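Local coordinates for oligopeptide-binding protein oppA (Lactococcus lactis, PDB 3DRF) that serves as the receptor of the OppABCDF ABC transporter for peptide uptake, binding oligopeptides in a voluminous cavity that closes like a Venus fly-trap, at residues Ser303-Asn308 with Tyr535-Asn540; Gly337-Val342 with Gln379-Ala384; Ser359-Ile364 with Val524-Asp529; Ser371-Tyr376 with Asp529-Ala534. All coordinates share one frame; numbering follows the deposited sequence.

Interaction 1 (Ser303-Asn308 with Tyr535-Asn540); sequences SLMYYN and YVIPTN
Met-305 and Ile-537 face each other as an antiparallel hydrogen-bonded pair, with Met-305 N giving to Ile-537 O at 2.8 Å and Ile-537 N returning a bond to Met-305 O at 2.9 Å. Their side chains lie side by side on one face of the sheet. Met-305 leaves the backbone extended and bends at its last torsion (chi3 64°), which brings CE to 3.7 Å from Ile-537 CG1. Tyr-307 crosses the same isoleucine, its OH 3.7 Å from Ile-537 CG1. The other face belongs to Leu-304, Tyr-306, Val-536 and Pro-538. There Val-536 spreads its two branches: CG1 meets Tyr-306 CD1 at 3.6 Å, while CG2 and the branch point CB lie against the Leu-304 CD1 methyl. Strands 292-307 and 536-549 are thus joined in the mixed sheet of this solute-binding protein, and a classic beta bulge interrupts their regular pairing where Thr-539 and Asn-540 both face Ser-303. Ser-303 O accepts from Thr-539 N at 2.8 Å, and Ser-303 N gives a nearly straight bond (173°) to Asn-540 O. Ser-303 OG, turned between its own N and carbonyl carbon (chi1 63°), accepts from Asn-540 N at 3.0 Å, and a water links this hydroxyl to Asn-540 OD1. The bulge residues have outside partners: Arg-340 bonds Thr-539 OG1 and Asp-346 accepts from Asn-540 ND2. At the far end the backbone bond from Tyr-307 N to Tyr-535 O is weak, and a second water donates to both Tyr-307 O and Tyr-535 O. Strand 468-474 flanks strand 292-307, with Trp-473 bonded to Tyr-306 OH, while Met-530 of helix 516-533 packs on Val-536.

Interaction 2 (Gly337-Val342 with Gln379-Ala384); sequences GYARNV and QDLDKA
The end of helix 330-339 meets the capped start of helix 381-390, and Tyr-338 and Lys-383 carry much of the contact between these two helices. Lys-383 lays its extended chain over one face of the Tyr-338 ring, a CH-pi contact in which CD stands 3.9 Å from the ring centroid, offset toward the rim. The chain starts with CG anti to the backbone N (chi1 -178°) and runs on until NZ donates to Tyr-338 OH at 3.1 Å. On the backbone, Asp-380 N gives a nearly straight bond (172°) to Tyr-338 O at 2.9 Å. Asp-380 is also the N-cap of its helix: OD1, met from above the carboxylate plane, accepts from Lys-383 N at 3.0 Å. Apolar atoms complete the join, with Tyr-338 CB 4.1 Å from Ala-384 CB and Leu-381 CD2 against Ala-339. Ile-436 touches Ala-339, Leu-381 and Ala-384 together, and Tyr-376 meets the Tyr-338 ring with its plane at about 45°. An alanine in place of Tyr-338 would probably leave Lys-383 without its ring support and hydroxyl partner, and its chain free to swing. The cap probably favours the start of the helix electrostatically, since the Asp-380 carboxylate takes up the Lys-383 N-H of the first turn. The ammonium near the ring and phenol oxygen is likewise likely to polarise the hydroxyl, so one lysine meets both the apolar face of the tyrosine, through its methylenes, and the polar tip, through NZ.

Interaction 3 (Ser359-Ile364 with Val524-Asp529); sequences SLIPPI and VKYQED
Ser-359 reaches helix 516-533 through an ST turn, in which its OG accepts from Ile-361 N at 3.2 Å while donating to Gln-527 OE1 at 2.8 Å. The turn belongs to the long loop that follows strand 354-356, and the contact is a buried one between that loop and one side of the helix. Its tight part centres on Gln-527. The serine hydroxyl, set between the backbone N and the carbonyl carbon (chi1 86°), approaches the glutamine oxygen tilted 21° from the carbonyl plane. The turn and the amide thereby fix each other: one hydroxyl engages both a main-chain N-H and a side-chain oxygen. Gln-527 NE2 is satisfied as well, bonded to the carbonyls of Phe-368 and Phe-523, which leaves the amide little freedom to rotate. Ile-361 crosses the glutamine chain at about a right angle, with CG1 3.7 Å from Gln-527 CG.

The looser part lies around Tyr-526. Here Ile-361 CD1 comes to the ring edge, 4.3 Å from Tyr-526 CE2, and Leu-360 CD1 stands 4.0 Å from Tyr-526 OH. That hydroxyl finds its polar partner outside both segments, in Gln-481, whose amide nitrogen also bonds Leu-360 O. The helix side turned away from the loop holds the exposed Lys-525 and Glu-528; Lys-525 forms a salt bridge with Asp-529 one turn on, and another with Asp-504. Between loop and helix a water donates to Gln-527 O at 2.9 Å and accepts only a weak bond from Leu-360 N at 3.3 Å.

Interaction 4 (Ser371-Tyr376 with Asp529-Ala534); sequences SSVKGY and DMNKKA
Gly-375 and Asn-531 bring their CA atoms to 5.9 Å, where an irregular loop passes the last turn of helix 516-533. Asn-531 points its side chain at the loop, and ND2 donates to Lys-374 O at 3.2 Å. The bond is bent (136°), with the donor standing above the carbonyl plane. The same nitrogen lies 3.5 Å from Gly-375 CA and 3.8 Å from Val-373 CG1; a side chain on Gly-375 would come tight against it. The strongest polar partner of Asn-531 ND2 is Asn-358 O, so the amide bridges two parts of the loop. Tyr-376 makes the second link: OH donates to Asn-531 O at 2.7 Å, and the acceptor sits at the ring edge, in its plane. The Tyr-376 hydroxyl also meets Ala-534 CB at 3.7 Å. Three bonds thus hold Asn-531, two through its amide nitrogen and one through its main-chain carbonyl. A phenylalanine in place of Tyr-376 would probably leave Asn-531 O without this hydroxyl and the helix end less firmly tied to the loop. Ala-534 is the first residue to leave the helix, and its positive phi (60°) turns the chain toward strand 536-549. Around the contact, Tyr-376 packs on Ile-537 of that strand and on Gln-334 of helix 330-339, and Asn-531 on Pro-538. Arg-333 and Gln-334 of helix 330-339 touch Ala-534, while Met-530 reaches Ile-501 of helix 499-508.

In the fold
From the N terminus, strand 292-307 comes first, and interaction 1 closes the widest loop by pairing it with strand 536-549 after 226 intervening residues. The other three are nested inside that loop. Interaction 2 closes a short one, joining helix 330-339 to helix 381-390. Within it the chain passes 359-364 and 371-376, whose partners lie far downstream on and just after helix 516-533, so interactions 3 and 4 each cross interaction 2 and also cross each other. Their segments overlap at Asp-529, and their centres lie about 8 Å apart. Since helix 516-533 runs directly into strand 536-549, together they tie helices, connecting loop and sheet on one side of the chain's centre.

Interaction 1 (Ser303-Asn308 with Tyr535-Asn540)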
# COMPACT_ATOMS: atom_id res chain seq x y z
N SER A 303 -6.14 5.15 6.17
CA SER A 303 -6.82 5.99 5.16
C SER A 303 -6.58 7.48 5.46
O SER A 303 -6.42 7.85 6.56
CB SER A 303 -8.31 5.67 5.00
OG SER A 303 -9.00 5.95 6.23
N LEU A 304 -6.60 8.27 4.40
CA LEU A 304 -6.23 9.67 4.47
C LEU A 304 -6.80 10.43 3.30
O LEU A 304 -7.04 9.92 2.28
CB LEU A 304 -4.69 9.86 4.58
CG LEU A 304 -3.93 9.57 3.29
CD1 LEU A 304 -2.49 10.05 3.52
CD2 LEU A 304 -3.93 8.03 2.90
N MET A 305 -7.05 11.69 3.58
CA MET A 305 -7.49 12.60 2.57
C MET A 305 -6.28 13.39 2.00
O MET A 305 -5.50 13.96 2.71
CB MET A 305 -8.50 13.57 3.23
CG MET A 305 -9.11 14.61 2.24
SD MET A 305 -10.60 15.45 2.92
CE MET A 305 -9.86 16.34 4.33
N TYR A 306 -6.16 13.40 0.68
CA TYR A 306 -5.09 14.08 -0.05
C TYR A 306 -5.57 15.37 -0.68
O TYR A 306 -6.67 15.44 -1.18
CB TYR A 306 -4.65 13.20 -1.25
CG TYR A 306 -3.76 12.02 -0.87
CD1 TYR A 306 -2.35 12.12 -0.87
CD2 TYR A 306 -4.30 10.81 -0.49
CE1 TYR A 306 -1.52 11.05 -0.55
CE2 TYR A 306 -3.48 9.73 -0.18
CZ TYR A 306 -2.11 9.86 -0.21
OH TYR A 306 -1.34 8.77 0.15
N TYR A 307 -4.67 16.35 -0.70
CA TYR A 307 -4.85 17.60 -1.48
C TYR A 307 -3.86 17.61 -2.66
O TYR A 307 -2.71 17.31 -2.49
CB TYR A 307 -4.60 18.79 -0.56
CG TYR A 307 -5.57 18.90 0.62
CD1 TYR A 307 -6.96 18.82 0.45
CD2 TYR A 307 -5.06 19.07 1.90
CE1 TYR A 307 -7.82 18.95 1.53
CE2 TYR A 307 -5.91 19.22 3.01
CZ TYR A 307 -7.29 19.15 2.79
OH TYR A 307 -8.14 19.32 3.83
N ASN A 308 -4.33 18.07 -3.81
CA ASN A 308 -3.50 18.10 -5.00
C ASN A 308 -2.76 19.44 -5.04
O ASN A 308 -3.35 20.48 -5.26
CB ASN A 308 -4.40 17.91 -6.24
CG ASN A 308 -3.60 17.68 -7.51
OD1 ASN A 308 -2.44 17.46 -7.49
ND2 ASN A 308 -4.29 17.71 -8.62
N TYR A 535 -0.90 18.81 4.38
CA TYR A 535 -0.88 18.40 2.98
C TYR A 535 -1.73 17.15 2.76
O TYR A 535 -2.23 16.97 1.70
CB TYR A 535 0.56 18.11 2.54
CG TYR A 535 1.54 19.31 2.64
CD1 TYR A 535 1.17 20.60 2.28
CD2 TYR A 535 2.85 19.12 3.08
CE1 TYR A 535 2.09 21.65 2.35
CE2 TYR A 535 3.75 20.17 3.14
CZ TYR A 535 3.37 21.40 2.76
OH TYR A 535 4.23 22.49 2.76
N VAL A 536 -1.85 16.35 3.82
CA VAL A 536 -2.80 15.23 3.87
C VAL A 536 -3.43 15.27 5.27
O VAL A 536 -2.86 15.81 6.18
CB VAL A 536 -2.09 13.87 3.62
CG1 VAL A 536 -1.45 13.84 2.20
CG2 VAL A 536 -1.04 13.58 4.72
N ILE A 537 -4.61 14.70 5.36
CA ILE A 537 -5.34 14.63 6.63
C ILE A 537 -5.62 13.13 6.93
O ILE A 537 -6.24 12.45 6.19
CB ILE A 537 -6.71 15.37 6.54
CG1 ILE A 537 -6.58 16.85 6.03
CG2 ILE A 537 -7.46 15.32 7.89
CD1 ILE A 537 -5.78 17.78 6.98
N PRO A 538 -5.16 12.66 8.10
CA PRO A 538 -5.40 11.24 8.45
C PRO A 538 -6.91 11.03 8.60
O PRO A 538 -7.58 11.85 9.15
CB PRO A 538 -4.71 11.07 9.81
CG PRO A 538 -3.71 12.22 9.88
CD PRO A 538 -4.37 13.35 9.15
N THR A 539 -7.41 9.91 8.17
CA THR A 539 -8.87 9.61 8.27
C THR A 539 -9.14 8.51 9.33
O THR A 539 -9.57 8.79 10.39
CB THR A 539 -9.45 9.29 6.86
OG1 THR A 539 -9.12 10.39 6.02
CG2 THR A 539 -10.99 9.16 6.95
N ASN A 540 -8.87 7.27 8.97
CA ASN A 540 -9.12 6.09 9.85
C ASN A 540 -7.96 5.10 10.04
O ASN A 540 -7.14 4.87 9.18
CB ASN A 540 -10.30 5.27 9.33
CG ASN A 540 -11.64 5.93 9.57
OD1 ASN A 540 -12.47 5.94 8.71
ND2 ASN A 540 -11.82 6.41 10.68
O HOH W 1 -11.73 5.81 5.72
O HOH W 2 -0.86 16.27 -0.60

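Interaction 2 (Gly337-Val342 with Gln379-Ala384)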
# COMPACT_ATOMS: atom_id res chain seq x y z
N GLY A 337 -10.10 19.88 6.77
CA GLY A 337 -9.91 18.77 7.71
C GLY A 337 -10.80 18.86 8.97
O GLY A 337 -11.44 17.95 9.31
N TYR A 338 -10.84 20.05 9.56
CA TYR A 338 -11.67 20.23 10.79
C TYR A 338 -13.18 20.10 10.54
O TYR A 338 -13.92 19.82 11.42
CB TYR A 338 -11.38 21.58 11.49
CG TYR A 338 -10.06 21.58 12.24
CD1 TYR A 338 -9.83 20.69 13.28
CD2 TYR A 338 -9.05 22.49 11.91
CE1 TYR A 338 -8.60 20.68 13.99
CE2 TYR A 338 -7.83 22.49 12.61
CZ TYR A 338 -7.63 21.58 13.64
OH TYR A 338 -6.43 21.60 14.31
N ALA A 339 -13.60 20.36 9.32
CA ALA A 339 -15.07 20.36 8.99
C ALA A 339 -15.63 18.93 8.84
O ALA A 339 -16.79 18.72 8.95
CB ALA A 339 -15.29 21.12 7.70
N ARG A 340 -14.79 17.94 8.53
CA ARG A 340 -15.33 16.57 8.40
C ARG A 340 -15.80 16.03 9.77
O ARG A 340 -15.32 16.40 10.79
CB ARG A 340 -14.28 15.56 7.81
CG ARG A 340 -13.94 15.83 6.31
CD ARG A 340 -13.26 14.59 5.68
NE ARG A 340 -12.02 14.25 6.39
CZ ARG A 340 -11.32 13.16 6.11
NH1 ARG A 340 -10.25 12.92 6.79
NH2 ARG A 340 -11.73 12.34 5.16
N ASN A 341 -16.79 15.13 9.67
CA ASN A 341 -17.32 14.42 10.80
C ASN A 341 -17.01 12.91 10.75
O ASN A 341 -17.87 12.10 10.70
CB ASN A 341 -18.86 14.64 10.89
CG ASN A 341 -19.59 14.25 9.63
OD1 ASN A 341 -19.07 14.17 8.59
ND2 ASN A 341 -20.88 13.99 9.78
N VAL A 342 -15.71 12.60 10.80
CA VAL A 342 -15.27 11.23 10.59
C VAL A 342 -15.79 10.31 11.73
O VAL A 342 -16.17 9.22 11.47
CB VAL A 342 -13.72 11.17 10.49
CG1 VAL A 342 -13.26 9.77 10.40
CG2 VAL A 342 -13.26 11.98 9.29
N GLN A 379 -14.54 16.73 14.97
CA GLN A 379 -15.08 17.80 14.12
C GLN A 379 -14.99 19.14 14.88
O GLN A 379 -15.27 19.18 16.04
CB GLN A 379 -16.53 17.50 13.73
CG GLN A 379 -17.05 18.55 12.69
CD GLN A 379 -18.51 18.28 12.25
OE1 GLN A 379 -18.85 18.45 11.13
NE2 GLN A 379 -19.31 17.90 13.18
N ASP A 380 -14.57 20.18 14.19
CA ASP A 380 -14.56 21.54 14.79
C ASP A 380 -14.94 22.55 13.70
O ASP A 380 -14.12 23.21 13.13
CB ASP A 380 -13.21 21.84 15.45
CG ASP A 380 -13.27 23.03 16.38
OD1 ASP A 380 -14.20 23.79 16.27
OD2 ASP A 380 -12.38 23.10 17.20
N LEU A 381 -16.23 22.70 13.50
CA LEU A 381 -16.76 23.63 12.50
C LEU A 381 -16.46 25.10 12.87
O LEU A 381 -16.16 25.87 12.05
CB LEU A 381 -18.29 23.44 12.32
CG LEU A 381 -18.65 22.10 11.66
CD1 LEU A 381 -20.17 21.90 11.86
CD2 LEU A 381 -18.36 22.14 10.17
N ASP A 382 -16.50 25.42 14.15
CA ASP A 382 -16.19 26.78 14.57
C ASP A 382 -14.73 27.15 14.23
O ASP A 382 -14.46 28.20 13.76
CB ASP A 382 -16.44 27.01 16.09
CG ASP A 382 -17.90 26.92 16.50
OD1 ASP A 382 -18.75 26.87 15.66
OD2 ASP A 382 -18.09 26.85 17.68
N LYS A 383 -13.80 26.24 14.53
CA LYS A 383 -12.38 26.48 14.19
C LYS A 383 -12.15 26.62 12.68
O LYS A 383 -11.45 27.44 12.25
CB LYS A 383 -11.49 25.37 14.78
CG LYS A 383 -10.00 25.57 14.52
CD LYS A 383 -9.16 24.62 15.38
CE LYS A 383 -7.71 24.98 15.23
NZ LYS A 383 -6.76 24.18 16.03
N ALA A 384 -12.80 25.75 11.91
CA ALA A 384 -12.72 25.82 10.47
C ALA A 384 -13.17 27.16 9.92
O ALA A 384 -12.49 27.76 9.18
CB ALA A 384 -13.55 24.68 9.86

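Interaction 3 (Ser359-Ile364 with Val524-Asp529)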
# COMPACT_ATOMS: atom_id res chain seq x y z
N SER A 359 -3.29 10.55 13.56
CA SER A 359 -2.00 10.67 12.83
C SER A 359 -1.90 9.59 11.75
O SER A 359 -2.76 8.81 11.60
CB SER A 359 -0.82 10.57 13.80
OG SER A 359 -0.49 9.22 13.98
N LEU A 360 -0.80 9.63 11.01
CA LEU A 360 -0.55 8.67 9.94
C LEU A 360 0.10 7.34 10.35
O LEU A 360 0.20 6.46 9.59
CB LEU A 360 0.31 9.33 8.84
CG LEU A 360 -0.32 10.61 8.19
CD1 LEU A 360 0.72 11.35 7.31
CD2 LEU A 360 -1.57 10.20 7.40
N ILE A 361 0.48 7.24 11.60
CA ILE A 361 1.13 6.01 12.10
C ILE A 361 0.12 5.14 12.88
O ILE A 361 -0.34 5.55 13.92
CB ILE A 361 2.34 6.33 13.01
CG1 ILE A 361 3.39 7.24 12.28
CG2 ILE A 361 2.97 5.01 13.49
CD1 ILE A 361 4.09 6.57 11.05
N PRO A 362 -0.19 3.97 12.41
CA PRO A 362 -1.30 3.22 13.01
C PRO A 362 -0.91 2.43 14.29
O PRO A 362 0.22 2.23 14.52
CB PRO A 362 -1.74 2.25 11.89
CG PRO A 362 -0.51 2.00 11.13
CD PRO A 362 0.23 3.36 11.13
N PRO A 363 -1.91 2.01 15.03
CA PRO A 363 -1.71 1.35 16.35
C PRO A 363 -0.88 0.09 16.33
O PRO A 363 -0.23 -0.17 17.27
CB PRO A 363 -3.15 1.00 16.80
CG PRO A 363 -4.04 2.03 16.16
CD PRO A 363 -3.34 2.38 14.81
N ILE A 364 -0.90 -0.65 15.24
CA ILE A 364 -0.04 -1.84 15.15
C ILE A 364 1.45 -1.53 15.44
O ILE A 364 2.14 -2.32 15.98
CB ILE A 364 -0.23 -2.58 13.80
CG1 ILE A 364 0.49 -3.96 13.86
CG2 ILE A 364 0.22 -1.71 12.60
CD1 ILE A 364 0.04 -4.88 12.87
N VAL A 524 7.29 11.22 16.48
CA VAL A 524 6.28 12.16 17.04
C VAL A 524 6.33 13.49 16.24
O VAL A 524 5.33 14.03 15.91
CB VAL A 524 6.53 12.40 18.56
CG1 VAL A 524 5.72 13.62 19.04
CG2 VAL A 524 6.13 11.17 19.35
N LYS A 525 7.52 14.00 16.03
CA LYS A 525 7.70 15.28 15.29
C LYS A 525 7.10 15.21 13.89
O LYS A 525 6.39 16.08 13.50
CB LYS A 525 9.16 15.73 15.29
CG LYS A 525 9.34 17.10 14.58
CD LYS A 525 10.80 17.54 14.59
CE LYS A 525 10.99 18.99 14.14
NZ LYS A 525 10.57 19.20 12.71
N TYR A 526 7.39 14.12 13.19
CA TYR A 526 6.80 13.84 11.88
C TYR A 526 5.26 13.84 11.91
O TYR A 526 4.63 14.43 11.08
CB TYR A 526 7.30 12.47 11.43
CG TYR A 526 6.59 11.93 10.19
CD1 TYR A 526 6.70 12.57 8.94
CD2 TYR A 526 5.82 10.78 10.26
CE1 TYR A 526 6.04 12.03 7.81
CE2 TYR A 526 5.17 10.26 9.16
CZ TYR A 526 5.27 10.92 7.95
OH TYR A 526 4.62 10.42 6.81
N GLN A 527 4.69 13.14 12.87
CA GLN A 527 3.23 13.09 13.00
C GLN A 527 2.61 14.50 13.26
O GLN A 527 1.66 14.87 12.67
CB GLN A 527 2.81 12.11 14.12
CG GLN A 527 3.08 10.59 13.77
CD GLN A 527 2.93 9.69 15.01
OE1 GLN A 527 1.86 9.38 15.43
NE2 GLN A 527 4.01 9.26 15.53
N GLU A 528 3.23 15.25 14.16
CA GLU A 528 2.78 16.60 14.46
C GLU A 528 2.96 17.50 13.24
O GLU A 528 2.08 18.23 12.92
CB GLU A 528 3.64 17.20 15.60
CG GLU A 528 3.42 16.59 17.03
CD GLU A 528 4.49 17.04 18.01
OE1 GLU A 528 5.57 17.48 17.62
OE2 GLU A 528 4.19 16.92 19.17
N ASP A 529 4.09 17.41 12.56
CA ASP A 529 4.37 18.31 11.44
C ASP A 529 3.44 18.02 10.23
O ASP A 529 2.99 18.91 9.60
CB ASP A 529 5.86 18.25 10.99
CG ASP A 529 6.80 18.85 12.01
OD1 ASP A 529 6.39 19.54 12.93
OD2 ASP A 529 7.98 18.59 11.81
O HOH W 3 0.18 12.80 11.28

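Interaction 4 (Ser371-Tyr376 with Asp529-Ala534)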
# COMPACT_ATOMS: atom_id res chain seq x y z
N SER A 371 -0.50 9.23 22.36
CA SER A 371 -1.75 9.89 22.68
C SER A 371 -1.57 11.41 22.81
O SER A 371 -2.53 12.11 22.85
CB SER A 371 -2.39 9.24 23.92
OG SER A 371 -1.64 9.50 25.08
N SER A 372 -0.37 11.89 22.92
CA SER A 372 -0.09 13.24 22.78
C SER A 372 -0.61 13.79 21.43
O SER A 372 -1.02 14.88 21.43
CB SER A 372 1.44 13.53 23.00
OG SER A 372 2.32 13.36 21.84
N VAL A 373 -0.54 13.05 20.33
CA VAL A 373 -0.70 13.70 19.03
C VAL A 373 -2.17 13.91 18.71
O VAL A 373 -2.96 13.00 18.75
CB VAL A 373 0.02 12.91 17.89
CG1 VAL A 373 -0.26 13.50 16.54
CG2 VAL A 373 1.56 12.93 18.13
N LYS A 374 -2.49 15.16 18.43
CA LYS A 374 -3.83 15.59 18.09
C LYS A 374 -3.88 15.91 16.59
O LYS A 374 -3.05 16.59 16.05
CB LYS A 374 -4.21 16.84 18.85
CG LYS A 374 -4.04 16.75 20.34
CD LYS A 374 -4.79 15.57 20.96
CE LYS A 374 -4.60 15.49 22.50
NZ LYS A 374 -4.99 14.16 22.95
N GLY A 375 -4.91 15.38 15.98
CA GLY A 375 -5.16 15.58 14.57
C GLY A 375 -6.56 16.15 14.34
O GLY A 375 -6.97 17.05 15.02
N TYR A 376 -7.27 15.55 13.42
CA TYR A 376 -8.57 16.05 12.90
C TYR A 376 -9.66 15.06 13.25
O TYR A 376 -10.70 15.04 12.65
CB TYR A 376 -8.48 16.34 11.35
CG TYR A 376 -7.42 17.39 11.03
CD1 TYR A 376 -7.74 18.75 10.92
CD2 TYR A 376 -6.08 17.02 10.93
CE1 TYR A 376 -6.75 19.69 10.67
CE2 TYR A 376 -5.11 17.96 10.68
CZ TYR A 376 -5.44 19.28 10.57
OH TYR A 376 -4.51 20.24 10.35
N ASP A 529 4.09 17.41 12.56
CA ASP A 529 4.37 18.31 11.44
C ASP A 529 3.44 18.02 10.23
O ASP A 529 2.99 18.91 9.60
CB ASP A 529 5.86 18.25 10.99
CG ASP A 529 6.80 18.85 12.01
OD1 ASP A 529 6.39 19.54 12.93
OD2 ASP A 529 7.98 18.59 11.81
N MET A 530 3.15 16.77 9.98
CA MET A 530 2.26 16.40 8.88
C MET A 530 0.86 16.94 9.19
O MET A 530 0.22 17.41 8.34
CB MET A 530 2.19 14.88 8.74
CG MET A 530 3.50 14.33 8.01
SD MET A 530 3.58 14.82 6.19
CE MET A 530 2.61 13.46 5.43
N ASN A 531 0.42 16.85 10.44
CA ASN A 531 -0.92 17.37 10.80
C ASN A 531 -0.98 18.93 10.67
O ASN A 531 -1.93 19.45 10.23
CB ASN A 531 -1.29 16.92 12.24
CG ASN A 531 -1.78 15.48 12.31
OD1 ASN A 531 -2.00 14.84 11.30
ND2 ASN A 531 -1.93 14.99 13.49
N LYS A 532 0.08 19.62 11.05
CA LYS A 532 0.10 21.11 10.96
C LYS A 532 0.21 21.59 9.51
O LYS A 532 -0.51 22.45 9.13
CB LYS A 532 1.24 21.68 11.81
CG LYS A 532 1.19 23.24 11.80
CD LYS A 532 2.23 23.81 12.77
CE LYS A 532 2.06 25.40 12.86
NZ LYS A 532 3.30 26.12 13.45
N LYS A 533 1.08 20.97 8.72
CA LYS A 533 1.21 21.33 7.31
C LYS A 533 -0.09 20.99 6.57
O LYS A 533 -0.48 21.68 5.68
CB LYS A 533 2.37 20.55 6.66
CG LYS A 533 3.81 20.92 7.14
CD LYS A 533 4.41 22.13 6.49
CE LYS A 533 5.85 22.40 6.97
NZ LYS A 533 6.50 23.52 6.06
N ALA A 534 -0.68 19.87 6.93
CA ALA A 534 -1.99 19.48 6.43
C ALA A 534 -2.00 19.34 4.90
O ALA A 534 -2.95 19.61 4.24
CB ALA A 534 -3.07 20.51 6.91